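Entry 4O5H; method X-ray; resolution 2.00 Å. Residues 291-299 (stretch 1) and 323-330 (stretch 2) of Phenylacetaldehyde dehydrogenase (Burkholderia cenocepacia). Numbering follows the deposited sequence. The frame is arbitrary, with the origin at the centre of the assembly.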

# COMPACT_ATOMS: atom_id res chain seq x y z
N ILE A 291 9.64 -17.90 -20.60
CA ILE A 291 9.08 -19.17 -21.06
C ILE A 291 9.02 -19.20 -22.57
O ILE A 291 8.33 -18.39 -23.17
CB ILE A 291 7.67 -19.35 -20.51
CG1 ILE A 291 7.70 -19.34 -18.98
CG2 ILE A 291 7.02 -20.64 -21.02
CD1 ILE A 291 6.30 -19.29 -18.38
N VAL A 292 9.72 -20.13 -23.17
CA VAL A 292 9.76 -20.26 -24.62
C VAL A 292 8.97 -21.46 -25.10
O VAL A 292 9.33 -22.62 -24.81
CB VAL A 292 11.22 -20.35 -25.10
CG1 VAL A 292 11.29 -20.41 -26.64
CG2 VAL A 292 12.01 -19.14 -24.56
N LEU A 293 7.92 -21.19 -25.85
CA LEU A 293 7.06 -22.26 -26.39
C LEU A 293 7.63 -22.82 -27.69
O LEU A 293 8.45 -22.18 -28.34
CB LEU A 293 5.62 -21.76 -26.56
CG LEU A 293 4.96 -21.23 -25.29
CD1 LEU A 293 3.48 -20.94 -25.51
CD2 LEU A 293 5.14 -22.19 -24.11
N PRO A 294 7.22 -24.06 -28.07
CA PRO A 294 7.92 -24.75 -29.15
C PRO A 294 7.60 -24.22 -30.54
O PRO A 294 8.25 -24.64 -31.47
CB PRO A 294 7.44 -26.20 -29.02
CG PRO A 294 6.16 -26.13 -28.29
CD PRO A 294 6.26 -24.94 -27.38
N ASP A 295 6.66 -23.30 -30.68
CA ASP A 295 6.33 -22.76 -32.00
C ASP A 295 7.22 -21.59 -32.44
O ASP A 295 7.01 -21.08 -33.53
CB ASP A 295 4.87 -22.33 -32.06
CG ASP A 295 4.54 -21.11 -31.13
OD1 ASP A 295 4.60 -21.26 -29.89
OD2 ASP A 295 4.17 -20.04 -31.66
N VAL A 296 8.18 -21.15 -31.63
CA VAL A 296 8.97 -19.96 -31.96
C VAL A 296 9.95 -20.14 -33.10
O VAL A 296 10.41 -21.25 -33.40
CB VAL A 296 9.84 -19.45 -30.76
CG1 VAL A 296 8.95 -18.95 -29.64
CG2 VAL A 296 10.80 -20.50 -30.26
N ASP A 297 10.31 -19.02 -33.71
CA ASP A 297 11.50 -18.94 -34.54
C ASP A 297 12.71 -19.04 -33.60
O ASP A 297 12.82 -18.24 -32.66
CB ASP A 297 11.55 -17.60 -35.24
CG ASP A 297 12.79 -17.44 -36.10
OD1 ASP A 297 13.91 -17.31 -35.58
OD2 ASP A 297 12.64 -17.41 -37.32
N LEU A 298 13.61 -19.97 -33.87
CA LEU A 298 14.71 -20.24 -32.94
C LEU A 298 15.68 -19.07 -32.76
O LEU A 298 16.16 -18.81 -31.64
CB LEU A 298 15.51 -21.46 -33.40
CG LEU A 298 14.77 -22.80 -33.51
CD1 LEU A 298 15.77 -23.89 -33.90
CD2 LEU A 298 14.09 -23.18 -32.22
N ASP A 299 15.96 -18.35 -33.83
CA ASP A 299 16.86 -17.20 -33.73
C ASP A 299 16.23 -16.04 -32.98
O ASP A 299 16.90 -15.40 -32.18
CB ASP A 299 17.33 -16.75 -35.09
CG ASP A 299 18.26 -17.76 -35.75
OD1 ASP A 299 19.13 -18.35 -35.07
OD2 ASP A 299 18.14 -17.97 -36.95
N ALA A 323 15.49 -19.19 -17.72
CA ALA A 323 14.87 -19.50 -18.99
C ALA A 323 14.35 -20.92 -18.95
O ALA A 323 15.09 -21.85 -18.66
CB ALA A 323 15.83 -19.30 -20.13
N TYR A 324 13.06 -21.08 -19.21
CA TYR A 324 12.44 -22.38 -19.33
C TYR A 324 12.03 -22.53 -20.78
O TYR A 324 11.14 -21.82 -21.27
CB TYR A 324 11.25 -22.49 -18.37
CG TYR A 324 11.68 -22.40 -16.93
CD1 TYR A 324 12.35 -23.45 -16.32
CD2 TYR A 324 11.49 -21.22 -16.19
CE1 TYR A 324 12.76 -23.35 -14.99
CE2 TYR A 324 11.90 -21.11 -14.89
CZ TYR A 324 12.54 -22.16 -14.29
OH TYR A 324 12.97 -22.05 -13.00
N ILE A 325 12.66 -23.47 -21.47
CA ILE A 325 12.49 -23.61 -22.90
C ILE A 325 11.99 -25.02 -23.23
O ILE A 325 12.51 -26.00 -22.72
CB ILE A 325 13.83 -23.42 -23.62
CG1 ILE A 325 14.40 -22.04 -23.28
CG2 ILE A 325 13.65 -23.59 -25.12
CD1 ILE A 325 15.91 -21.99 -23.42
N HIS A 326 10.95 -25.08 -24.05
CA HIS A 326 10.34 -26.33 -24.35
C HIS A 326 11.40 -27.30 -24.89
O HIS A 326 12.24 -26.93 -25.70
CB HIS A 326 9.19 -26.13 -25.33
CG HIS A 326 8.37 -27.37 -25.53
ND1 HIS A 326 8.80 -28.41 -26.30
CD2 HIS A 326 7.17 -27.74 -25.02
CE1 HIS A 326 7.91 -29.38 -26.29
NE2 HIS A 326 6.91 -29.00 -25.51
N SER A 327 11.32 -28.55 -24.45
CA SER A 327 12.30 -29.56 -24.79
C SER A 327 12.49 -29.79 -26.30
O SER A 327 13.60 -30.08 -26.74
CB SER A 327 11.96 -30.90 -24.11
OG SER A 327 10.64 -31.33 -24.44
N LYS A 328 11.45 -29.65 -27.10
CA LYS A 328 11.60 -29.74 -28.57
C LYS A 328 12.58 -28.71 -29.13
O LYS A 328 13.24 -29.00 -30.13
CB LYS A 328 10.25 -29.71 -29.33
N VAL A 329 12.74 -27.55 -28.50
CA VAL A 329 13.65 -26.54 -29.03
C VAL A 329 14.78 -26.10 -28.09
O VAL A 329 15.54 -25.20 -28.41
CB VAL A 329 12.87 -25.31 -29.52
CG1 VAL A 329 11.87 -25.71 -30.61
CG2 VAL A 329 12.16 -24.60 -28.36
N PHE A 330 14.91 -26.75 -26.93
CA PHE A 330 15.89 -26.33 -25.92
C PHE A 330 17.32 -26.30 -26.44
O PHE A 330 18.02 -25.30 -26.26
CB PHE A 330 15.83 -27.26 -24.70
CG PHE A 330 16.84 -26.93 -23.64
CD1 PHE A 330 18.09 -27.51 -23.66
CD2 PHE A 330 16.54 -26.04 -22.61
CE1 PHE A 330 19.02 -27.20 -22.69
CE2 PHE A 330 17.48 -25.74 -21.63
CZ PHE A 330 18.72 -26.31 -21.67

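Two short parallel strand ends set the register here, and residues beyond the paired strand ends, Pro-294 and Val-329 above all, add much of the cover. Ile-291 pairs with Tyr-324 and Val-292 with Ile-325, their CA atoms 5.0 and 4.7 Å apart. The backbone of Val-292 does the bonding in both directions. Its N donates to Tyr-324 O at 2.9 Å, nearly straight at 169°, and its O accepts from His-326 N at 3.0 Å. This is the parallel pattern at its most economical: one residue reaches two partners that flank the residue it faces, so Ile-325 sits between the two bonds. A CA-H...O contact from Ile-291 CA to Tyr-324 O, 3.4 Å, lets the same carbonyl oxygen receive a second, softer approach.

Alternation along the strands sorts the side chains. Ile-291 and Tyr-324 lie on one face of the sheet, Val-292 and Ile-325 on the other, and all four are buried. On the latter face the branched side chains meet directly, Val-292 CG2 lying 4.0 Å from Ile-325 CG1, an ordinary apolar distance. The ring of Tyr-324 leads away from the first stretch, so that residue contributes here chiefly through its carbonyl.

Three residues carry much of the contact: Pro-294 and Val-329, which each give up 75 Å² to the opposing stretch, and Val-292, with 68 Å². His-326, at the end of its strand, comes next with 54 Å² and is the partner of Pro-294. The whole interface buries 435 Å², summed over both sides. Pro-294 points toward the second stretch and lays its ring over one face of the imidazole: Pro-294 CG is 3.8 Å from the centroid of the His-326 ring and only 13° off its normal. Such a CH-pi contact suits proline, whose C-H bonds, slightly polarized, can face the pi cloud and whose compact ring can set a CH group over an aromatic face. Within its own stretch the histidine ring is also bonded: Lys-328 N donates to His-326 ND1 at 3.0 Å. Its backbone is engaged as well, with Val-329 N donating to His-326 O at 2.9 Å.

That local fold brings Val-329, at the N-cap position of the next helix, back toward the first stretch. Its CG1 lies 3.9 Å from Pro-294 O, while its CB meets Leu-298 CD2 at 3.6 Å, closer than the apolar contact between Val-292 and Ile-325. Leu-298 starts sideways from its backbone, but the end of its side chain comes nearer, and with chi1 m and chi2 t it reaches the valine.

A type I turn from Leu-293 to Val-296 follows the strand, with a weak bond from Val-296 N to Leu-293 O at 3.5 Å. Asp-297 then caps the helix that carries Leu-298, its OD1 accepting a weak bond from Asp-299 N at 2.9 Å. The rule is compact: the strands fix register, and beyond them Pro-294 covers one face of His-326 while Leu-298 meets Val-329.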